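Alanine racemase (Acinetobacter baumannii, PDB 4QHR) is an enzyme of the alanine racemase family, built from an N-terminal TIM-barrel domain and a C-terminal domain rich in beta strands, and paired as a dimer. Local coordinates at residues E239-L243 and Q313-G317; F286-D290 and T318-L322; K112-I116 and S149-T153; M213-A217 and L230-M234. All blocks are in the same frame, centred on the assembly; numbering follows the deposited sequence.

Interaction 1. Residues E239-L243 and Q313-G317; sequences EIIAL and QVKLG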
loop_
_atom_site.group_PDB
_atom_site.type_symbol
_atom_site.label_atom_id
_atom_site.label_comp_id
_atom_site.label_asym_id
_atom_site.label_seq_id
_atom_site.Cartn_x
_atom_site.Cartn_y
_atom_site.Cartn_z
ATOM N N GLU A 239 3.198 17.115 5.683
ATOM C CA GLU A 239 3.108 18.513 6.073
ATOM C C GLU A 239 1.818 19.148 5.599
ATOM O O GLU A 239 1.152 18.706 4.632
ATOM C CB GLU A 239 4.325 19.323 5.518
ATOM C CG GLU A 239 5.589 19.141 6.354
ATOM C CD GLU A 239 6.746 19.928 5.793
ATOM O OE1 GLU A 239 6.505 20.809 4.907
ATOM O OE2 GLU A 239 7.875 19.668 6.232
ATOM N N ILE A 240 1.465 20.198 6.316
ATOM C CA ILE A 240 0.356 21.066 5.902
ATOM C C ILE A 240 0.689 21.878 4.654
ATOM O O ILE A 240 1.666 22.590 4.622
ATOM C CB ILE A 240 -0.108 21.968 7.045
ATOM C CG1 ILE A 240 -0.783 21.070 8.077
ATOM C CG2 ILE A 240 -1.085 23.013 6.498
ATOM C CD1 ILE A 240 -1.176 21.745 9.385
ATOM N N ILE A 241 -0.150 21.759 3.633
ATOM C CA ILE A 241 0.064 22.416 2.338
ATOM C C ILE A 241 -0.947 23.514 2.014
ATOM O O ILE A 241 -0.739 24.280 1.062
ATOM C CB ILE A 241 0.135 21.378 1.194
ATOM C CG1 ILE A 241 -1.150 20.558 1.042
ATOM C CG2 ILE A 241 1.305 20.428 1.448
ATOM C CD1 ILE A 241 -1.237 19.748 -0.247
ATOM N N ALA A 242 -2.046 23.561 2.771
ATOM C CA ALA A 242 -3.075 24.590 2.615
ATOM C C ALA A 242 -3.888 24.776 3.882
ATOM O O ALA A 242 -4.116 23.821 4.624
ATOM C CB ALA A 242 -4.023 24.268 1.458
ATOM N N LEU A 243 -4.335 26.020 4.104
ATOM C CA LEU A 243 -5.193 26.350 5.216
ATOM C C LEU A 243 -6.488 26.982 4.730
ATOM O O LEU A 243 -6.470 27.767 3.773
ATOM C CB LEU A 243 -4.465 27.308 6.155
ATOM C CG LEU A 243 -3.308 26.598 6.836
ATOM C CD1 LEU A 243 -2.416 27.612 7.502
ATOM C CD2 LEU A 243 -3.836 25.591 7.855
ATOM N N GLN A 313 -2.646 25.246 16.897
ATOM C CA GLN A 313 -1.873 26.262 16.178
ATOM C C GLN A 313 -0.998 25.621 15.123
ATOM O O GLN A 313 -0.160 24.770 15.440
ATOM C CB GLN A 313 -0.989 27.068 17.111
ATOM C CG GLN A 313 -1.729 28.147 17.874
ATOM C CD GLN A 313 -0.808 29.241 18.371
ATOM O OE1 GLN A 313 -1.277 30.324 18.743
ATOM N NE2 GLN A 313 0.512 28.979 18.376
ATOM N N VAL A 314 -1.205 26.032 13.872
ATOM C CA VAL A 314 -0.487 25.450 12.765
ATOM C C VAL A 314 -0.124 26.534 11.782
ATOM O O VAL A 314 -0.616 27.671 11.872
ATOM C CB VAL A 314 -1.310 24.373 12.017
ATOM C CG1 VAL A 314 -1.656 23.216 12.950
ATOM C CG2 VAL A 314 -2.560 24.984 11.372
ATOM N N LYS A 315 0.760 26.166 10.873
ATOM C CA LYS A 315 1.112 26.988 9.771
ATOM C C LYS A 315 1.307 26.123 8.545
ATOM O O LYS A 315 1.351 24.892 8.632
ATOM C CB LYS A 315 2.423 27.712 10.047
ATOM C CG LYS A 315 2.349 28.812 11.095
ATOM C CD LYS A 315 3.652 29.583 11.103
ATOM C CE LYS A 315 3.934 30.495 9.917
ATOM N NZ LYS A 315 3.131 31.742 10.005
ATOM N N LEU A 316 1.458 26.780 7.403
ATOM C CA LEU A 316 1.920 26.125 6.186
ATOM C C LEU A 316 3.312 25.552 6.511
ATOM O O LEU A 316 4.149 26.230 7.113
ATOM C CB LEU A 316 1.950 27.092 4.989
ATOM C CG LEU A 316 0.589 27.581 4.476
ATOM C CD1 LEU A 316 0.794 28.637 3.408
ATOM C CD2 LEU A 316 -0.281 26.445 3.928
ATOM N N GLY A 317 3.520 24.271 6.187
ATOM C CA GLY A 317 4.775 23.585 6.500
ATOM C C GLY A 317 4.779 22.845 7.816
ATOM O O GLY A 317 5.737 22.134 8.088
HETATM O O HOH W 1 8.266 22.412 7.807
#
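Ile240 of strand 234-246 meets Leu316 and Gly317 of the loop before strand 319-321, and these three bury most of the surface. Ile240 points toward the loop: its CB sits 3.6 Å from Lys315 O, and its CD1 reaches Val314 CB at 3.7 Å. Its backbone holds the loop as well, because Gly317 N donates to Ile240 O over 3.0 Å in a nearly straight hydrogen bond (169°). Gly317 has a phi of 93° and a psi of -9°, where a CB would be jammed against Leu316 O, so these backbone angles by themselves call for glycine. Its carbonyl oxygen approaches the carboxylate of Glu239 (Gly317 O to Glu239 CD, 3.3 Å). A water bridges them, donating to Gly317 O at 2.6 Å and, weakly, to Glu239 OE2 at 3.2 Å. Leu316 lays its CD2 on the strand backbone, 3.6 Å from both Ile241 C and Ala242 N, with Leu243 CG 4.2 Å from the same methyl. Leu316 also packs on Gln103 of the second subunit. At the backbone this methyl touches, Ile241 and Ala242 both face Ile268 of strand 264-269 in a classic beta bulge. A bulged strand, hydrogen-bonded on its other edge to a loop about to become its antiparallel neighbour 319-321, is how this part of the C-terminal beta domain is built.

Interaction 2. Residues F286-D290 and T318-L322; sequences FVAID and TQVEL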
loop_
_atom_site.group_PDB
_atom_site.type_symbol
_atom_site.label_atom_id
_atom_site.label_comp_id
_atom_site.label_asym_id
_atom_site.label_seq_id
_atom_site.Cartn_x
_atom_site.Cartn_y
_atom_site.Cartn_z
ATOM N N PHE A 286 -7.463 10.174 13.726
ATOM C CA PHE A 286 -6.765 11.369 14.132
ATOM C C PHE A 286 -5.343 11.341 13.596
ATOM O O PHE A 286 -4.790 10.266 13.349
ATOM C CB PHE A 286 -6.751 11.466 15.670
ATOM C CG PHE A 286 -8.134 11.581 16.274
ATOM C CD1 PHE A 286 -8.840 10.454 16.552
ATOM C CD2 PHE A 286 -8.714 12.825 16.525
ATOM C CE1 PHE A 286 -10.149 10.531 17.064
ATOM C CE2 PHE A 286 -10.001 12.913 17.052
ATOM C CZ PHE A 286 -10.720 11.744 17.310
ATOM N N VAL A 287 -4.765 12.526 13.443
ATOM C CA VAL A 287 -3.330 12.692 13.276
ATOM C C VAL A 287 -2.762 13.435 14.511
ATOM O O VAL A 287 -3.515 14.044 15.292
ATOM C CB VAL A 287 -2.965 13.445 12.020
ATOM C CG1 VAL A 287 -3.537 12.744 10.791
ATOM C CG2 VAL A 287 -3.472 14.908 12.048
ATOM N N ALA A 288 -1.446 13.426 14.653
ATOM C CA ALA A 288 -0.789 14.085 15.783
ATOM C C ALA A 288 -0.055 15.301 15.261
ATOM O O ALA A 288 0.741 15.201 14.303
ATOM C CB ALA A 288 0.155 13.135 16.469
ATOM N N ILE A 289 -0.343 16.460 15.839
ATOM C CA ILE A 289 0.280 17.731 15.427
ATOM C C ILE A 289 0.484 18.589 16.681
ATOM O O ILE A 289 -0.474 18.780 17.431
ATOM C CB ILE A 289 -0.648 18.591 14.509
ATOM C CG1 ILE A 289 -1.065 17.821 13.275
ATOM C CG2 ILE A 289 0.039 19.924 14.153
ATOM C CD1 ILE A 289 -2.013 18.556 12.349
ATOM N N ASP A 290 1.700 19.105 16.884
ATOM C CA ASP A 290 2.010 20.109 17.913
ATOM C C ASP A 290 1.595 19.590 19.322
ATOM O O ASP A 290 1.135 20.375 20.164
ATOM C CB ASP A 290 1.312 21.458 17.560
ATOM C CG ASP A 290 1.813 22.649 18.431
ATOM O OD1 ASP A 290 3.025 22.790 18.601
ATOM O OD2 ASP A 290 0.990 23.436 18.958
ATOM N N THR A 318 3.756 23.010 8.642
ATOM C CA THR A 318 3.715 22.318 9.936
ATOM C C THR A 318 3.668 20.812 9.695
ATOM O O THR A 318 2.954 20.353 8.803
ATOM C CB THR A 318 2.493 22.704 10.735
ATOM O OG1 THR A 318 2.669 24.031 11.223
ATOM C CG2 THR A 318 2.190 21.765 11.863
ATOM N N GLN A 319 4.451 20.111 10.516
ATOM C CA GLN A 319 4.698 18.698 10.387
ATOM C C GLN A 319 3.528 17.979 11.013
ATOM O O GLN A 319 3.053 18.375 12.006
ATOM C CB GLN A 319 6.031 18.288 11.058
ATOM C CG GLN A 319 7.195 18.126 10.068
ATOM C CD GLN A 319 8.156 17.010 10.497
ATOM O OE1 GLN A 319 9.093 17.274 11.252
ATOM N NE2 GLN A 319 7.931 15.746 10.008
ATOM N N VAL A 320 3.081 16.927 10.383
ATOM C CA VAL A 320 1.903 16.190 10.797
ATOM C C VAL A 320 2.265 14.687 10.862
ATOM O O VAL A 320 2.811 14.144 9.878
ATOM C CB VAL A 320 0.772 16.369 9.767
ATOM C CG1 VAL A 320 -0.451 15.511 10.103
ATOM C CG2 VAL A 320 0.374 17.837 9.688
ATOM N N GLU A 321 2.015 14.066 12.009
ATOM C CA GLU A 321 2.327 12.671 12.221
ATOM C C GLU A 321 1.117 11.797 11.936
ATOM O O GLU A 321 0.063 11.935 12.584
ATOM C CB GLU A 321 2.815 12.444 13.657
ATOM C CG GLU A 321 3.067 10.965 13.986
ATOM C CD GLU A 321 3.554 10.795 15.431
ATOM O OE1 GLU A 321 4.327 11.682 15.868
ATOM O OE2 GLU A 321 3.138 9.842 16.115
ATOM N N LEU A 322 1.260 10.875 10.984
ATOM C CA LEU A 322 0.173 9.970 10.643
ATOM C C LEU A 322 0.197 8.765 11.550
ATOM O O LEU A 322 -0.834 8.316 12.027
ATOM C CB LEU A 322 0.250 9.602 9.186
ATOM C CG LEU A 322 0.273 10.908 8.405
ATOM C CD1 LEU A 322 1.035 10.695 7.153
ATOM C CD2 LEU A 322 -1.135 11.471 8.249
HETATM O O HOH W 2 -3.545 9.086 11.233
HETATM O O HOH W 3 3.912 19.247 14.691
#
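Ile289 lies against Val320, with Ile289 CD1 3.6 Å from Val320 CG2, while Ile289 CG2 meets Thr318 CG2 at the same distance of 3.6 Å. Val287 extends this apolar layer: its CG2 touches Val320 CG1 at 3.6 Å and its CG1 touches Leu322 CD2 at 3.7 Å. Ile305 and Ile307 of strand 305-308 pack onto the same layer. Ala288 and Glu321 form an antiparallel hydrogen-bonded pair, with Ala288 N to Glu321 O at 3.0 Å and Glu321 N to Ala288 O at 2.9 Å; their CB atoms are 3.9 Å apart. The carboxylate of Glu321 bonds to His326 and to the backbone of Arg327. With the strand axes 136° apart, direct pairing stops at this single bridge, and waters take over at both ends. One donates to Phe286 O (2.7 Å) and Leu322 O (2.9 Å); the other accepts from Asp290 N (3.1 Å) and donates to Gln319 O (3.0 Å). Since 319-321 also pairs with 234-246, and 286-289 connects back to that strand through 292-297, 305-308 and 264-269, this bridge completes a closed circuit of strands, the principle of a beta barrel, around a core of valine, isoleucine and leucine side chains.

Interaction 3. Residues K112-I116 and S149-T153; sequences KQAYI and SEGFT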
loop_
_atom_site.group_PDB
_atom_site.type_symbol
_atom_site.label_atom_id
_atom_site.label_comp_id
_atom_site.label_asym_id
_atom_site.label_seq_id
_atom_site.Cartn_x
_atom_site.Cartn_y
_atom_site.Cartn_z
ATOM N N LYS A 112 19.942 -34.107 -0.155
ATOM C CA LYS A 112 20.305 -34.284 1.244
ATOM C C LYS A 112 21.804 -34.155 1.540
ATOM O O LYS A 112 22.181 -33.546 2.522
ATOM C CB LYS A 112 19.752 -35.610 1.770
ATOM C CG LYS A 112 20.539 -36.838 1.373
ATOM C CD LYS A 112 19.867 -38.075 1.918
ATOM C CE LYS A 112 20.475 -39.354 1.366
ATOM N NZ LYS A 112 19.375 -40.356 1.161
ATOM N N GLN A 113 22.671 -34.708 0.696
ATOM C CA GLN A 113 24.101 -34.690 1.057
ATOM C C GLN A 113 24.677 -33.267 1.155
ATOM O O GLN A 113 25.269 -32.918 2.184
ATOM C CB GLN A 113 24.920 -35.642 0.192
ATOM C CG GLN A 113 24.783 -37.072 0.774
ATOM C CD GLN A 113 25.117 -38.220 -0.161
ATOM O OE1 GLN A 113 24.823 -39.378 0.161
ATOM N NE2 GLN A 113 25.714 -37.929 -1.321
ATOM N N ALA A 114 24.450 -32.452 0.136
ATOM C CA ALA A 114 24.910 -31.062 0.154
ATOM C C ALA A 114 24.253 -30.224 1.290
ATOM O O ALA A 114 24.909 -29.474 1.987
ATOM C CB ALA A 114 24.649 -30.425 -1.197
ATOM N N TYR A 115 22.942 -30.401 1.460
ATOM C CA TYR A 115 22.188 -29.720 2.485
ATOM C C TYR A 115 22.759 -30.055 3.850
ATOM O O TYR A 115 23.057 -29.172 4.618
ATOM C CB TYR A 115 20.702 -30.099 2.369
ATOM C CG TYR A 115 19.760 -29.268 3.196
ATOM C CD1 TYR A 115 19.569 -29.535 4.535
ATOM C CD2 TYR A 115 19.028 -28.206 2.629
ATOM C CE1 TYR A 115 18.652 -28.802 5.302
ATOM C CE2 TYR A 115 18.125 -27.437 3.387
ATOM C CZ TYR A 115 17.948 -27.730 4.731
ATOM O OH TYR A 115 17.061 -26.983 5.522
ATOM N N ILE A 116 22.991 -31.328 4.128
ATOM C CA ILE A 116 23.534 -31.755 5.429
ATOM C C ILE A 116 24.994 -31.317 5.586
ATOM O O ILE A 116 25.408 -30.837 6.650
ATOM C CB ILE A 116 23.393 -33.285 5.619
ATOM C CG1 ILE A 116 21.905 -33.605 5.815
ATOM C CG2 ILE A 116 24.204 -33.776 6.824
ATOM C CD1 ILE A 116 21.581 -35.074 5.664
ATOM N N SER A 149 16.666 -40.345 10.255
ATOM C CA SER A 149 17.374 -41.534 9.806
ATOM C C SER A 149 18.200 -41.242 8.574
ATOM O O SER A 149 19.219 -41.848 8.403
ATOM C CB SER A 149 16.420 -42.732 9.612
ATOM O OG SER A 149 15.683 -42.570 8.428
ATOM N N GLU A 150 17.777 -40.289 7.743
ATOM C CA GLU A 150 18.582 -39.810 6.606
ATOM C C GLU A 150 19.755 -38.904 6.957
ATOM O O GLU A 150 20.495 -38.553 6.084
ATOM C CB GLU A 150 17.677 -39.101 5.573
ATOM C CG GLU A 150 16.695 -40.018 4.861
ATOM C CD GLU A 150 17.378 -40.980 3.901
ATOM O OE1 GLU A 150 18.533 -40.713 3.476
ATOM O OE2 GLU A 150 16.776 -42.027 3.614
ATOM N N GLY A 151 19.915 -38.519 8.222
ATOM C CA GLY A 151 21.047 -37.727 8.691
ATOM C C GLY A 151 20.760 -36.246 8.969
ATOM O O GLY A 151 21.694 -35.485 9.297
ATOM N N PHE A 152 19.496 -35.842 8.906
ATOM C CA PHE A 152 19.117 -34.459 9.138
ATOM C C PHE A 152 18.954 -34.122 10.615
ATOM O O PHE A 152 18.537 -34.944 11.428
ATOM C CB PHE A 152 17.801 -34.089 8.450
ATOM C CG PHE A 152 17.857 -34.035 6.956
ATOM C CD1 PHE A 152 18.211 -32.851 6.285
ATOM C CD2 PHE A 152 17.550 -35.127 6.205
ATOM C CE1 PHE A 152 18.227 -32.795 4.895
ATOM C CE2 PHE A 152 17.555 -35.066 4.809
ATOM C CZ PHE A 152 17.917 -33.901 4.166
ATOM N N THR A 153 19.232 -32.864 10.933
ATOM C CA THR A 153 18.864 -32.290 12.213
ATOM C C THR A 153 17.614 -31.474 11.935
ATOM O O THR A 153 17.608 -30.575 11.049
ATOM C CB THR A 153 19.973 -31.406 12.804
ATOM O OG1 THR A 153 21.116 -32.225 13.129
ATOM C CG2 THR A 153 19.513 -30.653 14.059
#
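Successive alpha/beta units of a TIM barrel must pack side by side around its outside, and here helix 112-117, which precedes strand 122-125, meets the turn that joins helix 139-149 to strand 154-157. That turn is a Schellman motif, with Gly151, at a phi of 104°, the first residue to leave helical geometry. Lys112 comes first and contributes at two levels: its CB lies 3.5 Å from Phe152 CZ, and its side chain carries NZ to Glu150 OE1, a salt bridge that is very short at 2.5 Å. One turn on, Tyr115 meets the edge of the Phe152 ring, CD1 to CE1 at 3.5 Å. The two rings are oblique, with planes at 58° and centroids 5.8 Å apart. The Tyr115 hydroxyl reaches past this contact to Lys121 O and Cys97 N, tying the helix to the barrel wall, while Val122 of the strand and Leu108 of helix 102-110 touch both rings. Ile116, whose N closes the helical turn on Lys112 O (2.9 Å), completes the grip on Phe152. Ile116 CD1 lies 3.6 Å from Gly151 C and makes a CH-pi contact over the face of Phe152, 3.9 Å from the ring centroid and just 2° off the ring normal.

Interaction 4. Residues M213-A217 and L230-M234; sequences MLYGA and LKPVM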
loop_
_atom_site.group_PDB
_atom_site.type_symbol
_atom_site.label_atom_id
_atom_site.label_comp_id
_atom_site.label_asym_id
_atom_site.label_seq_id
_atom_site.Cartn_x
_atom_site.Cartn_y
_atom_site.Cartn_z
ATOM N N MET A 213 6.428 -7.489 17.216
ATOM C CA MET A 213 6.965 -6.770 18.386
ATOM C C MET A 213 8.317 -6.081 18.118
ATOM O O MET A 213 8.621 -5.046 18.739
ATOM C CB MET A 213 7.081 -7.667 19.639
ATOM C CG MET A 213 8.051 -8.809 19.511
ATOM S SD MET A 213 7.971 -9.968 20.890
ATOM C CE MET A 213 8.656 -9.027 22.249
ATOM N N LEU A 214 9.102 -6.617 17.190
ATOM C CA LEU A 214 10.377 -5.976 16.824
ATOM C C LEU A 214 10.204 -4.537 16.338
ATOM O O LEU A 214 11.065 -3.674 16.608
ATOM C CB LEU A 214 11.099 -6.793 15.765
ATOM C CG LEU A 214 11.498 -8.239 16.035
ATOM C CD1 LEU A 214 12.242 -8.800 14.844
ATOM C CD2 LEU A 214 12.418 -8.339 17.245
ATOM N N TYR A 215 9.051 -4.312 15.664
ATOM C CA TYR A 215 8.696 -3.072 15.001
ATOM C C TYR A 215 7.944 -2.089 15.928
ATOM O O TYR A 215 7.626 -0.972 15.560
ATOM C CB TYR A 215 7.930 -3.390 13.692
ATOM C CG TYR A 215 8.744 -4.348 12.827
ATOM C CD1 TYR A 215 9.878 -3.943 12.231
ATOM C CD2 TYR A 215 8.357 -5.693 12.688
ATOM C CE1 TYR A 215 10.664 -4.825 11.477
ATOM C CE2 TYR A 215 9.089 -6.586 11.969
ATOM C CZ TYR A 215 10.256 -6.164 11.380
ATOM O OH TYR A 215 10.969 -7.066 10.640
ATOM N N GLY A 216 7.755 -2.495 17.179
ATOM C CA GLY A 216 7.097 -1.638 18.128
ATOM C C GLY A 216 5.668 -1.377 17.759
ATOM O O GLY A 216 5.181 -0.281 17.870
ATOM N N ALA A 217 4.998 -2.421 17.351
ATOM C CA ALA A 217 3.577 -2.424 17.206
ATOM C C ALA A 217 3.080 -3.643 17.996
ATOM O O ALA A 217 3.851 -4.574 18.305
ATOM C CB ALA A 217 3.185 -2.485 15.718
ATOM N N LEU A 230 7.154 -1.735 24.478
ATOM C CA LEU A 230 7.808 -1.727 23.159
ATOM C C LEU A 230 7.901 -0.306 22.606
ATOM O O LEU A 230 7.026 0.536 22.894
ATOM C CB LEU A 230 7.039 -2.617 22.183
ATOM C CG LEU A 230 6.892 -4.082 22.553
ATOM C CD1 LEU A 230 5.776 -4.746 21.727
ATOM C CD2 LEU A 230 8.191 -4.821 22.289
ATOM N N LYS A 231 8.927 -0.037 21.805
ATOM C CA LYS A 231 9.127 1.280 21.217
ATOM C C LYS A 231 8.759 1.323 19.725
ATOM O O LYS A 231 9.388 0.630 18.921
ATOM C CB LYS A 231 10.588 1.666 21.383
ATOM C CG LYS A 231 10.855 2.049 22.822
ATOM C CD LYS A 231 12.275 2.435 23.046
ATOM C CE LYS A 231 12.397 2.721 24.544
ATOM N NZ LYS A 231 13.791 3.160 24.676
ATOM N N PRO A 232 7.754 2.149 19.353
ATOM C CA PRO A 232 7.431 2.261 17.910
ATOM C C PRO A 232 8.680 2.559 17.096
ATOM O O PRO A 232 9.465 3.468 17.439
ATOM C CB PRO A 232 6.434 3.424 17.866
ATOM C CG PRO A 232 5.769 3.393 19.198
ATOM C CD PRO A 232 6.803 2.901 20.184
ATOM N N VAL A 233 8.863 1.833 16.007
ATOM C CA VAL A 233 10.040 2.014 15.182
ATOM C C VAL A 233 9.767 3.036 14.050
ATOM O O VAL A 233 10.614 3.910 13.740
ATOM C CB VAL A 233 10.472 0.659 14.629
ATOM C CG1 VAL A 233 11.561 0.803 13.550
ATOM C CG2 VAL A 233 10.934 -0.259 15.735
ATOM N N MET A 234 8.613 2.922 13.406
ATOM C CA MET A 234 8.272 3.771 12.288
ATOM C C MET A 234 7.482 5.013 12.717
ATOM O O MET A 234 6.457 4.885 13.402
ATOM C CB MET A 234 7.401 3.011 11.259
ATOM C CG MET A 234 7.097 3.809 10.018
ATOM S SD MET A 234 5.996 3.116 8.768
ATOM C CE MET A 234 6.807 1.556 8.371
HETATM O O HOH W 4 6.645 0.628 13.558
#
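This is a close backbone-to-backbone contact, buried near the spatial centre of the subunit, where the polypeptide leaves the TIM-barrel domain and heads for strand 234-246 of the C-terminal domain. Gly216 makes the closeness possible. Gly216 CA is 3.9 Å from Pro232 CA, and a CB on it would fall 1.9 Å from Lys231 O, a clash. Gly216 CA instead makes a CA-H...O contact with Lys231 O (3.3 Å), answered by Pro232 CA to Gly216 O (3.4 Å). Beside them, Val233 N donates to Tyr215 O over 3.1 Å, and a water donating to the same Tyr215 O (2.7 Å) accepts from Met234 N (3.0 Å). The residues before Gly216 form a 3-10 turn, closed by Gly216 N to Met213 O at 3.1 Å, which follows the last barrel strand, 207-208. From this turn the Tyr215 side chain leads away from Leu230-Met234: its ring stacks with those of Tyr38 and His40 and its hydroxyl bonds to Met32 O, two residues before the modified Lys34 (LLP). Leu230 fills the other end of the contact, with CD1 3.8 Å from Met213 CB and 3.9 Å from Ala217 O, and CD2 3.6 Å from Met213 O; Phe198 of helix 194-199 packs on both Met213 and Leu230. Val233 CG2 rests 3.5 Å from Leu214 O, with Leu13 and Asn16 of helix 10-23 against its side chain.

How the interactions relate
Along the chain, interaction 3 closes first, interaction 4 follows, and interactions 1 and 2 come last with their segments crossing. Those two lie 10 Å apart between centres and share neighbouring strands 234-246 and 319-321; they touch directly, Ile240 N meeting Thr318 O at 2.9 Å in a probable hydrogen bond, so the two contacts form one continuous patch of the C-terminal domain. Interaction 4 lies between, its centre 19 Å from that of interaction 2 and 38 Å from that of interaction 3, and its second segment leads into strand 234-246. Interaction 3 belongs to the outside of the TIM barrel, its centre about 63 Å from that of interaction 1, consistent with two largely self-packed domains.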